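Long-range contacts in type II secretion chaperone CpaB (PDB 6O38), which acts as the chaperone of the secreted metalloprotease CpaA, binding this type II secretion substrate in a complex: residues I101-P106 with R113-F118; I43-V48 with M68-D73. All blocks are in the same frame, centred on the assembly; numbering follows the deposited sequence.

Both contacts pair antiparallel strands of one sheet, on opposite sides of the chain's centre and about 20 Å apart between their centres. Interaction 1 joins the two arms of a hairpin, 95-106 and 111-118; interaction 2 brings an outermost strand, 45-47, onto 68-72, across a linker that is partly unmodelled. Each is partly buried. Interaction 1 has two distinct faces, an apolar one and a charged one that meets CpaA, and its backbone ladder is regular apart from a bulge. In interaction 2 the strands diverge more, and buried Phe45, Ile70, Tyr72 and Met68 contrast with exposed Val48, Val69, Asn46 and Lys71.

Interaction 1 of 2, residues I101-P106 with R113-F118; sequences IVEIEP and RWTGRF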
loop_
_atom_site.group_PDB
_atom_site.type_symbol
_atom_site.label_atom_id
_atom_site.label_comp_id
_atom_site.label_asym_id
_atom_site.label_seq_id
_atom_site.Cartn_x
_atom_site.Cartn_y
_atom_site.Cartn_z
ATOM N N ILE G 101 1.166 -10.936 -13.357
ATOM C CA ILE G 101 1.294 -9.825 -14.292
ATOM C C ILE G 101 -0.046 -9.586 -14.972
ATOM O O ILE G 101 -0.663 -10.515 -15.507
ATOM C CB ILE G 101 2.396 -10.111 -15.323
ATOM C CG1 ILE G 101 3.730 -10.387 -14.626
ATOM C CG2 ILE G 101 2.532 -8.948 -16.294
ATOM C CD1 ILE G 101 4.294 -9.194 -13.890
ATOM N N VAL G 102 -0.505 -8.338 -14.951
ATOM C CA VAL G 102 -1.773 -7.984 -15.574
ATOM C C VAL G 102 -1.615 -7.029 -16.747
ATOM O O VAL G 102 -2.563 -6.884 -17.536
ATOM C CB VAL G 102 -2.756 -7.390 -14.542
ATOM C CG1 VAL G 102 -2.924 -8.327 -13.358
ATOM C CG2 VAL G 102 -2.288 -6.014 -14.087
ATOM N N GLU G 103 -0.464 -6.379 -16.910
ATOM C CA GLU G 103 -0.335 -5.331 -17.914
ATOM C C GLU G 103 1.139 -5.105 -18.218
ATOM O O GLU G 103 1.937 -4.898 -17.300
ATOM C CB GLU G 103 -0.988 -4.037 -17.419
ATOM C CG GLU G 103 -1.484 -3.112 -18.513
ATOM C CD GLU G 103 -2.382 -2.018 -17.971
ATOM O OE1 GLU G 103 -2.179 -1.602 -16.810
ATOM O OE2 GLU G 103 -3.300 -1.582 -18.697
ATOM N N ILE G 104 1.491 -5.149 -19.500
ATOM C CA ILE G 104 2.841 -4.860 -19.973
ATOM C C ILE G 104 2.741 -3.709 -20.960
ATOM O O ILE G 104 2.045 -3.818 -21.977
ATOM C CB ILE G 104 3.500 -6.088 -20.621
ATOM C CG1 ILE G 104 3.414 -7.298 -19.688
ATOM C CG2 ILE G 104 4.947 -5.783 -20.973
ATOM C CD1 ILE G 104 4.065 -8.541 -20.245
ATOM N N GLU G 105 3.433 -2.611 -20.665
ATOM C CA GLU G 105 3.260 -1.376 -21.417
ATOM C C GLU G 105 4.619 -0.772 -21.784
ATOM O O GLU G 105 5.407 -0.441 -20.876
ATOM C CB GLU G 105 2.422 -0.372 -20.626
ATOM C CG GLU G 105 2.399 1.026 -21.221
ATOM C CD GLU G 105 1.831 1.063 -22.630
ATOM O OE1 GLU G 105 1.034 0.168 -22.988
ATOM O OE2 GLU G 105 2.186 1.994 -23.385
ATOM N N PRO G 106 4.925 -0.625 -23.068
ATOM C CA PRO G 106 6.125 0.132 -23.469
ATOM C C PRO G 106 5.933 1.618 -23.202
ATOM O O PRO G 106 5.037 2.254 -23.765
ATOM C CB PRO G 106 6.247 -0.163 -24.968
ATOM C CG PRO G 106 4.857 -0.504 -25.397
ATOM C CD PRO G 106 4.228 -1.214 -24.228
ATOM N N ARG G 113 7.163 -1.052 -18.689
ATOM C CA ARG G 113 6.583 -1.142 -17.355
ATOM C C ARG G 113 5.699 -2.377 -17.259
ATOM O O ARG G 113 4.809 -2.574 -18.092
ATOM C CB ARG G 113 5.764 0.108 -17.019
ATOM C CG ARG G 113 5.290 0.152 -15.574
ATOM C CD ARG G 113 4.284 1.269 -15.328
ATOM N NE ARG G 113 4.445 2.396 -16.244
ATOM C CZ ARG G 113 5.116 3.505 -15.951
ATOM N NH1 ARG G 113 5.699 3.639 -14.767
ATOM N NH2 ARG G 113 5.208 4.483 -16.842
ATOM N N TRP G 114 5.948 -3.201 -16.246
ATOM C CA TRP G 114 5.078 -4.318 -15.907
ATOM C C TRP G 114 4.213 -3.941 -14.711
ATOM O O TRP G 114 4.706 -3.372 -13.735
ATOM C CB TRP G 114 5.884 -5.578 -15.580
ATOM C CG TRP G 114 6.556 -6.206 -16.760
ATOM C CD1 TRP G 114 6.095 -7.253 -17.502
ATOM C CD2 TRP G 114 7.824 -5.843 -17.320
ATOM N NE1 TRP G 114 6.991 -7.558 -18.500
ATOM C CE2 TRP G 114 8.062 -6.706 -18.408
ATOM C CE3 TRP G 114 8.777 -4.869 -17.011
ATOM C CZ2 TRP G 114 9.213 -6.625 -19.188
ATOM C CZ3 TRP G 114 9.920 -4.790 -17.787
ATOM C CH2 TRP G 114 10.128 -5.662 -18.862
ATOM N N THR G 115 2.923 -4.257 -14.794
ATOM C CA THR G 115 1.986 -4.022 -13.705
ATOM C C THR G 115 1.307 -5.331 -13.325
ATOM O O THR G 115 0.928 -6.120 -14.197
ATOM C CB THR G 115 0.934 -2.977 -14.093
ATOM O OG1 THR G 115 1.588 -1.791 -14.562
ATOM C CG2 THR G 115 0.064 -2.622 -12.896
ATOM N N GLY G 116 1.166 -5.565 -12.020
ATOM C CA GLY G 116 0.530 -6.773 -11.534
ATOM C C GLY G 116 -0.228 -6.529 -10.248
ATOM O O GLY G 116 -0.064 -5.502 -9.586
ATOM N N ARG G 117 -1.073 -7.497 -9.902
ATOM C CA ARG G 117 -1.846 -7.471 -8.670
ATOM C C ARG G 117 -1.555 -8.716 -7.842
ATOM O O ARG G 117 -1.207 -9.773 -8.377
ATOM C CB ARG G 117 -3.351 -7.365 -8.942
ATOM C CG ARG G 117 -3.757 -6.108 -9.687
ATOM C CD ARG G 117 -5.228 -5.795 -9.464
ATOM N NE ARG G 117 -5.594 -4.482 -9.991
ATOM C CZ ARG G 117 -5.566 -3.363 -9.274
ATOM N NH1 ARG G 117 -5.190 -3.399 -8.003
ATOM N NH2 ARG G 117 -5.914 -2.208 -9.825
ATOM N N PHE G 118 -1.710 -8.580 -6.528
ATOM C CA PHE G 118 -1.407 -9.665 -5.607
ATOM C C PHE G 118 -2.590 -10.618 -5.486
ATOM O O PHE G 118 -3.750 -10.227 -5.636
ATOM C CB PHE G 118 -1.025 -9.104 -4.238
ATOM C CG PHE G 118 0.241 -8.298 -4.253
ATOM C CD1 PHE G 118 1.471 -8.926 -4.337
ATOM C CD2 PHE G 118 0.202 -6.914 -4.195
ATOM C CE1 PHE G 118 2.641 -8.191 -4.358
ATOM C CE2 PHE G 118 1.370 -6.173 -4.215
ATOM C CZ PHE G 118 2.591 -6.813 -4.297
#
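Ile104 lies against the indole of Trp114, and this is the tight part of the contact. Its CG2 sits over one face of the ring, 4.0 Å from the centroid of the five-membered ring, a CH-pi contact, while its CG1 comes within 3.5 Å of Trp114 CD1. Trp114 CG stands anti to its carbonyl carbon (chi1 -71°), and the indole reaches back over the partner strand. Ile101 closes in at the ring's edge, its CG2 4.1 Å from Trp114 CD1. Phe128 of the next strand and Val82 of a nearby loop add to this apolar face.

The strands form a beta hairpin, interrupted by a classic beta bulge: Val102 and Glu103 both face Thr115. Thr115 O takes a bond of 2.7 Å from Val102 N and a weak, more bent one from Glu103 N. Beyond the bulge the ladder is regular, Thr115 N giving to Glu103 O at 2.8 Å, and Glu105 and Arg113 exchanging two bonds. Val102 itself is exposed.

The other face is looser. Glu103, Thr115, Glu105 and Arg113 line it, and between Glu103 and Thr115 the closest side-chain approach is CB to CB, 4.0 Å. Arg113 NH1 makes a salt bridge with Glu400 of CpaA, and Glu105 packs on Ser290 of CpaA. Glu103 has a mixed setting, a long, weak ion pair with Lys309 of CpaA and the like charge of Asp289 of CpaA close by. One hairpin thus turns an apolar face to the interior of its own chain and a charged one to the substrate, where the Arg113 salt bridge is consistent with partly electrostatic recognition.

Interaction 2 of 2, residues I43-V48 with M68-D73; sequences IVFNEV and MVIKYD. With SO4 (sulfate ion), chain B.
Phe45 and Ile70 interlock. Ile70 CG2 comes to 3.7 Å from Phe45 CD1, while Ile70 CD1 lies against Phe45 CB and CG, and the base of the ring faces the fork between the two branches. Phe45 CG sits between its backbone N and carbonyl carbon (chi1 50°), and the ring crosses Ile70 obliquely; Met141 and Met90 from other strands also touch it. Farther along, Glu47 crosses selenomethionine Met68 at about a right angle, with carboxylate and CG against the selenium; Glu47 also packs on Asn35 of CpaA.

Strand 68-72 is bonded on its far side to strand 158-163, while Val44 bonds through its backbone to Lys87 of strand 85-90. The two end strands of the antiparallel sheet thus come together, consistent with a sheet curling toward a barrel. Asn46 and Lys71 form the hydrogen-bonded pair, Lys71 N to Asn46 O at 2.9 Å. Val48 N reaches Val69 O at 3.2 Å, and on the exposed side Val48 CG1 rests against Val69 CG1.

At the other end Val44 and Tyr72 lie side by side: Val44 CG1 is 4.0 Å from Tyr72 CE1, and Val44 O comes up to the ring's edge. Tyr72 OH is hydrogen-bonded to Gln132. Ile43 N donates to O1 of a sulfate, probably from the crystallisation liquor, at 2.9 Å.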
loop_
_atom_site.group_PDB
_atom_site.type_symbol
_atom_site.label_atom_id
_atom_site.label_comp_id
_atom_site.label_asym_id
_atom_site.label_seq_id
_atom_site.Cartn_x
_atom_site.Cartn_y
_atom_site.Cartn_z
ATOM N N ILE G 43 10.389 -15.869 -7.953
ATOM C CA ILE G 43 11.079 -14.870 -7.148
ATOM C C ILE G 43 11.743 -13.852 -8.065
ATOM O O ILE G 43 12.438 -14.214 -9.024
ATOM C CB ILE G 43 12.103 -15.543 -6.223
ATOM C CG1 ILE G 43 11.390 -16.324 -5.117
ATOM C CG2 ILE G 43 13.046 -14.515 -5.631
ATOM C CD1 ILE G 43 12.329 -17.045 -4.174
ATOM N N VAL G 44 11.531 -12.571 -7.776
ATOM C CA VAL G 44 12.066 -11.499 -8.611
ATOM C C VAL G 44 13.483 -11.124 -8.196
ATOM O O VAL G 44 14.399 -11.103 -9.022
ATOM C CB VAL G 44 11.124 -10.279 -8.569
ATOM C CG1 VAL G 44 11.568 -9.239 -9.576
ATOM C CG2 VAL G 44 9.695 -10.707 -8.840
ATOM N N PHE G 45 13.687 -10.815 -6.917
ATOM C CA PHE G 45 15.001 -10.469 -6.392
ATOM C C PHE G 45 15.272 -11.274 -5.128
ATOM O O PHE G 45 14.368 -11.865 -4.533
ATOM C CB PHE G 45 15.116 -8.964 -6.110
ATOM C CG PHE G 45 13.984 -8.407 -5.292
ATOM C CD1 PHE G 45 13.988 -8.513 -3.910
ATOM C CD2 PHE G 45 12.921 -7.765 -5.907
ATOM C CE1 PHE G 45 12.949 -8.000 -3.158
ATOM C CE2 PHE G 45 11.879 -7.248 -5.159
ATOM C CZ PHE G 45 11.894 -7.366 -3.783
ATOM N N ASN G 46 16.537 -11.282 -4.712
ATOM C CA ASN G 46 16.987 -12.074 -3.576
ATOM C C ASN G 46 17.793 -11.207 -2.620
ATOM O O ASN G 46 18.591 -10.372 -3.052
ATOM C CB ASN G 46 17.841 -13.263 -4.033
ATOM C CG ASN G 46 17.042 -14.289 -4.807
ATOM O OD1 ASN G 46 15.972 -14.712 -4.376
ATOM N ND2 ASN G 46 17.559 -14.693 -5.962
ATOM N N GLU G 47 17.583 -11.417 -1.321
ATOM C CA GLU G 47 18.368 -10.723 -0.312
ATOM C C GLU G 47 19.840 -11.109 -0.414
ATOM O O GLU G 47 20.200 -12.186 -0.898
ATOM C CB GLU G 47 17.860 -11.046 1.093
ATOM C CG GLU G 47 16.739 -10.159 1.590
ATOM C CD GLU G 47 16.827 -9.912 3.085
ATOM O OE1 GLU G 47 17.936 -9.605 3.573
ATOM O OE2 GLU G 47 15.791 -10.026 3.774
ATOM N N VAL G 48 20.697 -10.211 0.062
ATOM C CA VAL G 48 22.131 -10.466 0.121
ATOM C C VAL G 48 22.792 -9.486 1.083
ATOM O O VAL G 48 23.576 -9.880 1.948
ATOM C CB VAL G 48 22.779 -10.379 -1.271
ATOM C CG1 VAL G 48 22.742 -8.949 -1.787
ATOM C CG2 VAL G 48 24.205 -10.906 -1.224
HETATM N N MSE G 68 17.656 -2.538 2.335
HETATM C CA MSE G 68 17.935 -3.960 2.194
HETATM C C MSE G 68 18.541 -4.264 0.827
HETATM O O MSE G 68 17.865 -4.164 -0.196
HETATM C CB MSE G 68 16.650 -4.761 2.402
HETATM C CG MSE G 68 16.820 -6.266 2.404
HETATM SE SE MSE G 68 15.082 -7.129 2.552
HETATM C CE MSE G 68 14.260 -6.374 0.960
ATOM N N VAL G 69 19.823 -4.635 0.817
ATOM C CA VAL G 69 20.520 -4.891 -0.436
ATOM C C VAL G 69 20.002 -6.180 -1.060
ATOM O O VAL G 69 19.778 -7.182 -0.367
ATOM C CB VAL G 69 22.038 -4.959 -0.201
ATOM C CG1 VAL G 69 22.789 -4.762 -1.510
ATOM C CG2 VAL G 69 22.463 -3.927 0.834
ATOM N N ILE G 70 19.808 -6.161 -2.380
ATOM C CA ILE G 70 19.265 -7.302 -3.106
ATOM C C ILE G 70 20.007 -7.475 -4.424
ATOM O O ILE G 70 20.581 -6.533 -4.974
ATOM C CB ILE G 70 17.748 -7.161 -3.374
ATOM C CG1 ILE G 70 17.437 -5.810 -4.023
ATOM C CG2 ILE G 70 16.952 -7.361 -2.090
ATOM C CD1 ILE G 70 17.231 -5.870 -5.523
ATOM N N LYS G 71 19.984 -8.706 -4.927
ATOM C CA LYS G 71 20.483 -9.027 -6.256
ATOM C C LYS G 71 19.301 -9.243 -7.191
ATOM O O LYS G 71 18.265 -9.778 -6.784
ATOM C CB LYS G 71 21.375 -10.271 -6.226
ATOM C CG LYS G 71 22.021 -10.598 -7.563
ATOM C CD LYS G 71 23.168 -11.583 -7.408
ATOM C CE LYS G 71 23.871 -11.811 -8.737
ATOM N NZ LYS G 71 25.101 -12.636 -8.586
ATOM N N TYR G 72 19.458 -8.823 -8.444
ATOM C CA TYR G 72 18.348 -8.798 -9.384
ATOM C C TYR G 72 18.817 -9.217 -10.767
ATOM O O TYR G 72 19.902 -8.831 -11.211
ATOM C CB TYR G 72 17.720 -7.400 -9.436
ATOM C CG TYR G 72 16.719 -7.198 -10.547
ATOM C CD1 TYR G 72 15.530 -7.914 -10.578
ATOM C CD2 TYR G 72 16.954 -6.274 -11.556
ATOM C CE1 TYR G 72 14.611 -7.725 -11.591
ATOM C CE2 TYR G 72 16.042 -6.076 -12.568
ATOM C CZ TYR G 72 14.873 -6.802 -12.582
ATOM O OH TYR G 72 13.964 -6.602 -13.592
ATOM N N ASP G 73 17.993 -10.012 -11.440
ATOM C CA ASP G 73 18.250 -10.442 -12.814
ATOM C C ASP G 73 17.171 -9.860 -13.713
ATOM O O ASP G 73 16.002 -10.281 -13.623
ATOM C CB ASP G 73 18.273 -11.967 -12.912
ATOM C CG ASP G 73 18.922 -12.466 -14.194
ATOM O OD1 ASP G 73 18.761 -11.815 -15.248
ATOM O OD2 ASP G 73 19.600 -13.515 -14.145
HETATM S S SO4 B . 10.984 -19.652 -7.292
HETATM O O1 SO4 B . 11.739 -18.458 -7.662
HETATM O O2 SO4 B . 10.622 -20.391 -8.497
HETATM O O3 SO4 B . 11.806 -20.496 -6.430
HETATM O O4 SO4 B . 9.773 -19.259 -6.578
#